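Local coordinates for protein phosphoglycerate kinase (Coxiella burnetii, PDB 4NG4) that catalyses the reversible transfer of a phosphate group between ATP and 3-phosphoglycerate in glycolysis, a step that yields ATP, at residues I29-N34 with L52-K57. Numbering follows the deposited sequence.
Sequences IREDLN and LPTIQK
Ile29 and Thr54 make the apolar part of a strand-to-helix packing in which the threonine methyl touches both Ile29 and Glu31. Thr54 CG2 lies 3.8 Å from Ile29 CG2, while CD1 of Ile29 lies 4.0 Å from Thr54 CG2. The two side chains run past one another in opposite directions. The axes of strand 29-31 and helix 52-57 are nearly antiparallel, at 168°.

Glu31 adds a van der Waals contact between its carboxylate and the threonine methyl, its side chain slanting across that of Thr54. Its chain bends at chi2 (-82°), which carries the carboxylate over to the helix, where OE2 meets Thr54 CG2 rather than the hydroxyl; Thr54 OG1 stays 3.9 Å from Glu31 OE2. Chi1 of -68° sets OG1 of Thr54 beside its backbone N and turns the methyl toward the strand. Ile55 lies beside Glu31, its CG1 near OE2, and also packs on Ile67 of the adjacent strand.

The pair illustrates how a helix covers a parallel sheet in an alpha/beta domain, here the helix following the strand that leads into the predicted substrate-binding residues Asp32, Leu33 and Asn34. Because Glu31 OE2 also lies close to Asp150 OD2, the proximity would be expected to raise the pKa of one acid; Thr54 OG1 bonds Asp150 OD2 and would partly offset the repulsion.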
loop_
_atom_site.group_PDB
_atom_site.type_symbol
_atom_site.label_atom_id
_atom_site.label_comp_id
_atom_site.label_asym_id
_atom_site.label_seq_id
_atom_site.Cartn_x
_atom_site.Cartn_y
_atom_site.Cartn_z
ATOM N N ILE A 29 -12.431 16.542 6.945
ATOM C CA ILE A 29 -12.069 15.180 6.556
ATOM C C ILE A 29 -10.990 15.190 5.474
ATOM O O ILE A 29 -11.237 15.628 4.357
ATOM C CB ILE A 29 -13.291 14.411 6.013
ATOM C CG1 ILE A 29 -14.430 14.423 7.028
ATOM C CG2 ILE A 29 -12.924 12.972 5.675
ATOM C CD1 ILE A 29 -15.720 13.895 6.450
ATOM N N ARG A 30 -9.803 14.687 5.808
ATOM C CA ARG A 30 -8.732 14.521 4.831
ATOM C C ARG A 30 -8.925 13.195 4.106
ATOM O O ARG A 30 -8.843 12.111 4.705
ATOM C CB ARG A 30 -7.362 14.555 5.512
ATOM C CG ARG A 30 -6.151 14.380 4.556
ATOM C CD ARG A 30 -5.882 15.608 3.739
ATOM N NE ARG A 30 -4.573 15.577 3.090
ATOM C CZ ARG A 30 -4.300 14.959 1.942
ATOM N NH1 ARG A 30 -5.235 14.287 1.289
ATOM N NH2 ARG A 30 -3.066 14.993 1.459
ATOM N N GLU A 31 -9.154 13.291 2.804
ATOM C CA GLU A 31 -9.360 12.124 1.961
ATOM C C GLU A 31 -8.305 12.074 0.841
ATOM O O GLU A 31 -7.596 13.050 0.588
ATOM C CB GLU A 31 -10.760 12.170 1.360
ATOM C CG GLU A 31 -11.895 12.194 2.383
ATOM C CD GLU A 31 -12.258 10.825 2.913
ATOM O OE1 GLU A 31 -11.689 9.830 2.431
ATOM O OE2 GLU A 31 -13.130 10.748 3.821
ATOM N N ASP A 32 -8.201 10.903 0.211
ATOM C CA ASP A 32 -7.355 10.664 -0.955
ATOM C C ASP A 32 -8.302 10.592 -2.147
ATOM O O ASP A 32 -8.796 9.542 -2.508
ATOM C CB ASP A 32 -6.544 9.372 -0.780
ATOM C CG ASP A 32 -5.601 9.084 -1.954
ATOM O OD1 ASP A 32 -5.515 9.880 -2.916
ATOM O OD2 ASP A 32 -4.920 8.035 -1.925
ATOM N N LEU A 33 -8.573 11.750 -2.722
ATOM C CA LEU A 33 -9.399 11.882 -3.929
ATOM C C LEU A 33 -8.517 12.159 -5.157
ATOM O O LEU A 33 -8.995 12.695 -6.142
ATOM C CB LEU A 33 -10.404 13.028 -3.730
ATOM C CG LEU A 33 -11.109 13.045 -2.363
ATOM C CD1 LEU A 33 -12.194 14.130 -2.318
ATOM C CD2 LEU A 33 -11.695 11.675 -2.016
ATOM N N ASN A 34 -7.241 11.766 -5.069
ATOM C CA ASN A 34 -6.196 12.018 -6.084
ATOM C C ASN A 34 -6.387 11.122 -7.305
ATOM O O ASN A 34 -5.636 10.188 -7.522
ATOM C CB ASN A 34 -4.800 11.784 -5.447
ATOM C CG ASN A 34 -3.652 12.066 -6.386
ATOM O OD1 ASN A 34 -3.728 12.924 -7.238
ATOM N ND2 ASN A 34 -2.570 11.342 -6.214
ATOM N N LEU A 52 -16.619 7.842 -0.308
ATOM C CA LEU A 52 -17.988 8.337 -0.169
ATOM C C LEU A 52 -18.609 8.097 1.220
ATOM O O LEU A 52 -19.053 9.041 1.861
ATOM C CB LEU A 52 -18.884 7.745 -1.253
ATOM C CG LEU A 52 -20.113 8.589 -1.537
ATOM C CD1 LEU A 52 -19.688 9.830 -2.317
ATOM C CD2 LEU A 52 -21.163 7.780 -2.288
ATOM N N PRO A 53 -18.621 6.847 1.704
ATOM C CA PRO A 53 -19.338 6.560 2.961
ATOM C C PRO A 53 -18.943 7.447 4.149
ATOM O O PRO A 53 -19.805 7.819 4.947
ATOM C CB PRO A 53 -18.976 5.093 3.247
ATOM C CG PRO A 53 -18.535 4.535 1.928
ATOM C CD PRO A 53 -17.883 5.666 1.220
ATOM N N THR A 54 -17.650 7.758 4.263
ATOM C CA THR A 54 -17.144 8.651 5.310
ATOM C C THR A 54 -17.835 10.006 5.224
ATOM O O THR A 54 -18.171 10.608 6.245
ATOM C CB THR A 54 -15.614 8.873 5.196
ATOM O OG1 THR A 54 -14.920 7.659 5.504
ATOM C CG2 THR A 54 -15.147 9.977 6.146
ATOM N N ILE A 55 -18.053 10.467 3.997
ATOM C CA ILE A 55 -18.734 11.728 3.751
ATOM C C ILE A 55 -20.256 11.577 3.951
ATOM O O ILE A 55 -20.927 12.528 4.367
ATOM C CB ILE A 55 -18.402 12.262 2.337
ATOM C CG1 ILE A 55 -16.879 12.438 2.177
ATOM C CG2 ILE A 55 -19.097 13.590 2.093
ATOM C CD1 ILE A 55 -16.415 12.673 0.760
ATOM N N GLN A 56 -20.795 10.390 3.671
ATOM C CA GLN A 56 -22.222 10.139 3.880
ATOM C C GLN A 56 -22.574 10.059 5.372
ATOM O O GLN A 56 -23.621 10.539 5.789
ATOM C CB GLN A 56 -22.668 8.852 3.175
ATOM C CG GLN A 56 -22.413 8.824 1.670
ATOM C CD GLN A 56 -23.182 7.697 0.974
ATOM O OE1 GLN A 56 -24.364 7.833 0.680
ATOM N NE2 GLN A 56 -22.504 6.582 0.708
ATOM N N LYS A 57 -21.692 9.454 6.165
ATOM C CA LYS A 57 -21.914 9.304 7.605
ATOM C C LYS A 57 -21.816 10.653 8.330
ATOM O O LYS A 57 -22.529 10.886 9.314
ATOM C CB LYS A 57 -20.922 8.291 8.204
ATOM C CG LYS A 57 -21.231 7.874 9.652
ATOM C CD LYS A 57 -20.634 6.506 10.024
ATOM C CE LYS A 57 -19.102 6.498 9.954
ATOM N NZ LYS A 57 -18.516 5.218 10.431
#